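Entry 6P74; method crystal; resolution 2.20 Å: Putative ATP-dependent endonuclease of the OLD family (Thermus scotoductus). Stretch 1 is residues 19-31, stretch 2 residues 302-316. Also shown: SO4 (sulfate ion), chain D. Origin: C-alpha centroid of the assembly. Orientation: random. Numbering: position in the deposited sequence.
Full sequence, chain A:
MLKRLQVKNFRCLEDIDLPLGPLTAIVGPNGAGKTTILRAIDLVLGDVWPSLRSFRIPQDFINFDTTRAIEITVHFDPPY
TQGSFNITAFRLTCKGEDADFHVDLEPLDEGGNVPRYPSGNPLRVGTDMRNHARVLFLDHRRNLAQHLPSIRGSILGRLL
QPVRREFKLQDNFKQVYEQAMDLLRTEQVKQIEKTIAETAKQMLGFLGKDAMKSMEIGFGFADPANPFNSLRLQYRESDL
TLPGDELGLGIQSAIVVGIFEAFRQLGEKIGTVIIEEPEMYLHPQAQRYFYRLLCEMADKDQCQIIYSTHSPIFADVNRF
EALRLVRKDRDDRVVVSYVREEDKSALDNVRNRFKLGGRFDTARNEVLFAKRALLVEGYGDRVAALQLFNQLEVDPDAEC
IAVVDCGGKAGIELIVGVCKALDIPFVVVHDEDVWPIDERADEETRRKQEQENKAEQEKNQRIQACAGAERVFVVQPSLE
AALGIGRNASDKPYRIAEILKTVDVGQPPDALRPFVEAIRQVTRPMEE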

# COMPACT_ATOMS: atom_id res chain seq x y z
N PRO A 19 -7.94 8.83 -22.24
CA PRO A 19 -8.26 7.69 -23.11
C PRO A 19 -7.32 6.53 -22.82
O PRO A 19 -6.20 6.71 -22.34
CB PRO A 19 -8.04 8.23 -24.52
CG PRO A 19 -6.98 9.34 -24.32
CD PRO A 19 -7.33 9.95 -22.98
N LEU A 20 -7.81 5.33 -23.11
CA LEU A 20 -7.03 4.11 -23.00
C LEU A 20 -7.04 3.42 -24.35
O LEU A 20 -8.08 3.34 -25.00
CB LEU A 20 -7.59 3.20 -21.91
CG LEU A 20 -7.58 3.78 -20.50
CD1 LEU A 20 -8.38 2.88 -19.58
CD2 LEU A 20 -6.18 3.91 -19.99
N GLY A 21 -5.88 2.95 -24.78
CA GLY A 21 -5.75 2.27 -26.04
C GLY A 21 -5.12 0.90 -25.91
O GLY A 21 -4.78 0.44 -24.81
N PRO A 22 -4.95 0.22 -27.05
CA PRO A 22 -4.50 -1.19 -26.99
C PRO A 22 -3.17 -1.33 -26.28
O PRO A 22 -2.93 -2.33 -25.58
CB PRO A 22 -4.40 -1.59 -28.48
CG PRO A 22 -5.12 -0.52 -29.24
CD PRO A 22 -4.99 0.74 -28.42
N LEU A 23 -2.30 -0.35 -26.45
CA LEU A 23 -1.12 -0.19 -25.64
C LEU A 23 -1.22 1.20 -25.02
O LEU A 23 -1.37 2.19 -25.75
CB LEU A 23 0.15 -0.32 -26.48
CG LEU A 23 1.44 -0.65 -25.76
CD1 LEU A 23 1.32 -2.03 -25.16
CD2 LEU A 23 2.57 -0.60 -26.75
N THR A 24 -1.16 1.27 -23.69
CA THR A 24 -1.19 2.54 -22.97
C THR A 24 0.05 2.58 -22.09
O THR A 24 0.19 1.76 -21.17
CB THR A 24 -2.47 2.70 -22.16
OG1 THR A 24 -3.62 2.39 -22.97
CG2 THR A 24 -2.59 4.11 -21.66
N ALA A 25 0.97 3.51 -22.38
CA ALA A 25 2.25 3.63 -21.69
C ALA A 25 2.18 4.89 -20.85
O ALA A 25 2.12 6.00 -21.40
CB ALA A 25 3.43 3.69 -22.66
N ILE A 26 2.21 4.73 -19.54
CA ILE A 26 1.97 5.82 -18.60
C ILE A 26 3.30 6.19 -17.96
O ILE A 26 3.93 5.35 -17.30
CB ILE A 26 0.94 5.42 -17.54
CG1 ILE A 26 -0.32 4.86 -18.23
CG2 ILE A 26 0.69 6.58 -16.62
CD1 ILE A 26 -1.49 4.63 -17.28
N VAL A 27 3.74 7.44 -18.15
CA VAL A 27 5.02 7.91 -17.65
C VAL A 27 4.82 9.20 -16.86
O VAL A 27 3.80 9.88 -16.99
CB VAL A 27 6.04 8.15 -18.79
CG1 VAL A 27 5.98 7.03 -19.79
CG2 VAL A 27 5.75 9.48 -19.45
N GLY A 28 5.82 9.53 -16.06
CA GLY A 28 5.78 10.70 -15.21
C GLY A 28 6.54 10.44 -13.93
O GLY A 28 6.91 9.31 -13.63
N PRO A 29 6.79 11.49 -13.14
CA PRO A 29 7.58 11.32 -11.91
C PRO A 29 6.84 10.56 -10.82
O PRO A 29 5.62 10.36 -10.84
CB PRO A 29 7.86 12.76 -11.48
CG PRO A 29 7.69 13.58 -12.73
CD PRO A 29 6.54 12.90 -13.43
N ASN A 30 7.63 10.14 -9.83
CA ASN A 30 7.16 9.28 -8.75
C ASN A 30 6.29 10.05 -7.76
O ASN A 30 6.69 11.10 -7.24
CB ASN A 30 8.35 8.65 -8.02
CG ASN A 30 9.06 7.62 -8.86
OD1 ASN A 30 8.46 7.03 -9.77
ND2 ASN A 30 10.32 7.37 -8.56
N GLY A 31 5.11 9.49 -7.48
CA GLY A 31 4.15 10.13 -6.60
C GLY A 31 3.26 11.13 -7.29
O GLY A 31 2.35 11.69 -6.65
S SO4 D . 2.73 7.21 -8.32
O1 SO4 D . 2.54 8.55 -8.86
O2 SO4 D . 2.85 6.27 -9.43
O3 SO4 D . 3.96 7.17 -7.54
O4 SO4 D . 1.60 6.85 -7.48
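Stretch 2, residues 302-316: QCQIIYSTHSPIFAD

The ring of Tyr 307 folds back over the neighbouring strand: with chi1 at p, one face covers Ala 25, whose CA lies 4.2 Å from the ring centroid in a CH-pi contact. Alanine suits this place: its small CB lies 3.7 Å from Tyr 307 CE1, while Leu 23 CD1 packs at the ring edge, 3.9 Å from Tyr 307 CE2. Tyr 307 OH donates a very short 2.5 Å hydrogen bond to Phe 314 O, on the returning end of its stretch.

Beneath the ring, strands 23-27 and about 304-308 run parallel, their axes 1° apart and 4.8 Å at closest approach. Leu 23 pairs with Ile 305, and so on to Ile 26 with Ser 308. Backbone hydrogen bonds alternate in donor, as a parallel ladder requires: Ile 305 N to Pro 22 O and Thr 24 N to Ile 305 O (both 2.9 Å), Tyr 307 N to Thr 24 O (3.0 Å), Ile 26 N to Tyr 307 O (2.8 Å), Thr 309 N to Ile 26 O (3.1 Å). Before it, the long t,t side chain of Gln 304 lets NE2 donate a hydrogen bond to Gly 21 O (2.9 Å).

On the face opposite Tyr 307, Ile 306 CG2 packs 4.2 Å from Ile 26 CD1; both are buried, apolar and beta-branched, suiting an extended strand. Beyond it the chain turns back, placing Ala 315 CB 3.9 Å from Val 27 CG1.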

# COMPACT_ATOMS: atom_id res chain seq x y z
N GLN A 302 -4.59 -9.30 -29.62
CA GLN A 302 -4.66 -10.45 -28.73
C GLN A 302 -4.77 -10.06 -27.27
O GLN A 302 -5.07 -10.91 -26.43
CB GLN A 302 -3.41 -11.32 -28.93
CG GLN A 302 -3.35 -12.52 -28.02
CD GLN A 302 -2.14 -13.37 -28.32
OE1 GLN A 302 -1.22 -12.95 -29.03
NE2 GLN A 302 -2.13 -14.59 -27.78
N CYS A 303 -4.53 -8.80 -26.94
CA CYS A 303 -4.73 -8.31 -25.58
C CYS A 303 -4.59 -6.79 -25.61
O CYS A 303 -4.24 -6.19 -26.63
CB CYS A 303 -3.72 -8.91 -24.61
SG CYS A 303 -2.07 -8.31 -24.92
N GLN A 304 -4.88 -6.18 -24.47
CA GLN A 304 -4.62 -4.78 -24.24
C GLN A 304 -3.66 -4.68 -23.06
O GLN A 304 -3.88 -5.33 -22.03
CB GLN A 304 -5.92 -4.02 -23.96
CG GLN A 304 -5.71 -2.66 -23.33
CD GLN A 304 -7.01 -1.96 -23.00
OE1 GLN A 304 -7.93 -2.57 -22.46
NE2 GLN A 304 -7.08 -0.65 -23.32
N ILE A 305 -2.59 -3.90 -23.21
CA ILE A 305 -1.58 -3.74 -22.16
C ILE A 305 -1.59 -2.30 -21.68
O ILE A 305 -1.39 -1.36 -22.47
CB ILE A 305 -0.16 -4.13 -22.64
CG1 ILE A 305 -0.15 -5.53 -23.21
CG2 ILE A 305 0.82 -4.07 -21.49
CD1 ILE A 305 -0.37 -6.59 -22.15
N ILE A 306 -1.79 -2.11 -20.38
CA ILE A 306 -1.73 -0.81 -19.75
C ILE A 306 -0.65 -0.88 -18.70
O ILE A 306 -0.68 -1.77 -17.84
CB ILE A 306 -3.08 -0.43 -19.12
CG1 ILE A 306 -4.17 -0.36 -20.19
CG2 ILE A 306 -2.97 0.88 -18.32
CD1 ILE A 306 -5.56 -0.17 -19.58
N TYR A 307 0.31 0.05 -18.74
CA TYR A 307 1.39 -0.04 -17.77
C TYR A 307 1.97 1.33 -17.43
O TYR A 307 1.93 2.27 -18.23
CB TYR A 307 2.49 -0.97 -18.28
CG TYR A 307 3.09 -0.57 -19.60
CD1 TYR A 307 4.10 0.38 -19.67
CD2 TYR A 307 2.67 -1.17 -20.77
CE1 TYR A 307 4.66 0.73 -20.86
CE2 TYR A 307 3.23 -0.83 -21.97
CZ TYR A 307 4.23 0.12 -22.01
OH TYR A 307 4.80 0.47 -23.22
N SER A 308 2.47 1.43 -16.20
CA SER A 308 3.41 2.46 -15.81
C SER A 308 4.82 1.98 -16.12
O SER A 308 5.10 0.77 -16.12
CB SER A 308 3.25 2.80 -14.32
OG SER A 308 3.51 1.68 -13.48
N THR A 309 5.71 2.92 -16.42
CA THR A 309 7.09 2.58 -16.74
C THR A 309 8.02 3.74 -16.43
O THR A 309 7.63 4.91 -16.46
CB THR A 309 7.26 2.19 -18.22
OG1 THR A 309 8.54 1.58 -18.41
CG2 THR A 309 7.19 3.42 -19.10
N HIS A 310 9.27 3.39 -16.12
CA HIS A 310 10.37 4.33 -16.00
C HIS A 310 11.41 4.13 -17.09
O HIS A 310 12.45 4.80 -17.07
CB HIS A 310 11.05 4.20 -14.64
CG HIS A 310 10.30 4.85 -13.53
ND1 HIS A 310 10.40 6.20 -13.25
CD2 HIS A 310 9.45 4.34 -12.61
CE1 HIS A 310 9.64 6.49 -12.22
NE2 HIS A 310 9.05 5.38 -11.81
N SER A 311 11.18 3.21 -18.00
CA SER A 311 12.18 2.76 -18.95
C SER A 311 11.93 3.40 -20.30
O SER A 311 10.81 3.33 -20.81
CB SER A 311 12.14 1.25 -19.09
OG SER A 311 12.97 0.82 -20.16
N PRO A 312 12.94 4.02 -20.92
CA PRO A 312 12.76 4.48 -22.30
C PRO A 312 12.59 3.34 -23.30
O PRO A 312 12.32 3.59 -24.48
CB PRO A 312 14.04 5.28 -22.57
CG PRO A 312 15.05 4.75 -21.60
CD PRO A 312 14.27 4.33 -20.37
N ILE A 313 12.76 2.09 -22.89
CA ILE A 313 12.55 1.01 -23.85
C ILE A 313 11.07 0.72 -24.01
O ILE A 313 10.62 0.41 -25.11
CB ILE A 313 13.36 -0.22 -23.41
CG1 ILE A 313 14.87 0.06 -23.61
CG2 ILE A 313 12.94 -1.45 -24.17
CD1 ILE A 313 15.75 -0.64 -22.57
N PHE A 314 10.28 0.90 -22.94
CA PHE A 314 8.83 0.70 -22.98
C PHE A 314 8.05 1.97 -23.32
O PHE A 314 6.82 1.91 -23.46
CB PHE A 314 8.35 0.15 -21.64
CG PHE A 314 8.76 -1.27 -21.38
CD1 PHE A 314 9.99 -1.56 -20.81
CD2 PHE A 314 7.91 -2.32 -21.70
CE1 PHE A 314 10.38 -2.87 -20.58
CE2 PHE A 314 8.28 -3.64 -21.47
CZ PHE A 314 9.51 -3.92 -20.91
N ALA A 315 8.71 3.12 -23.44
CA ALA A 315 8.00 4.36 -23.74
C ALA A 315 8.61 4.89 -25.03
O ALA A 315 9.56 5.67 -25.01
CB ALA A 315 8.09 5.33 -22.60
N ASP A 316 8.04 4.45 -26.16
CA ASP A 316 8.59 4.69 -27.49
C ASP A 316 7.99 5.96 -28.07
O ASP A 316 6.77 6.05 -28.23
CB ASP A 316 8.30 3.51 -28.40
CG ASP A 316 9.23 3.43 -29.57
OD1 ASP A 316 9.33 4.43 -30.34
OD2 ASP A 316 9.89 2.37 -29.71
O HOH W 1 7.90 7.28 -15.55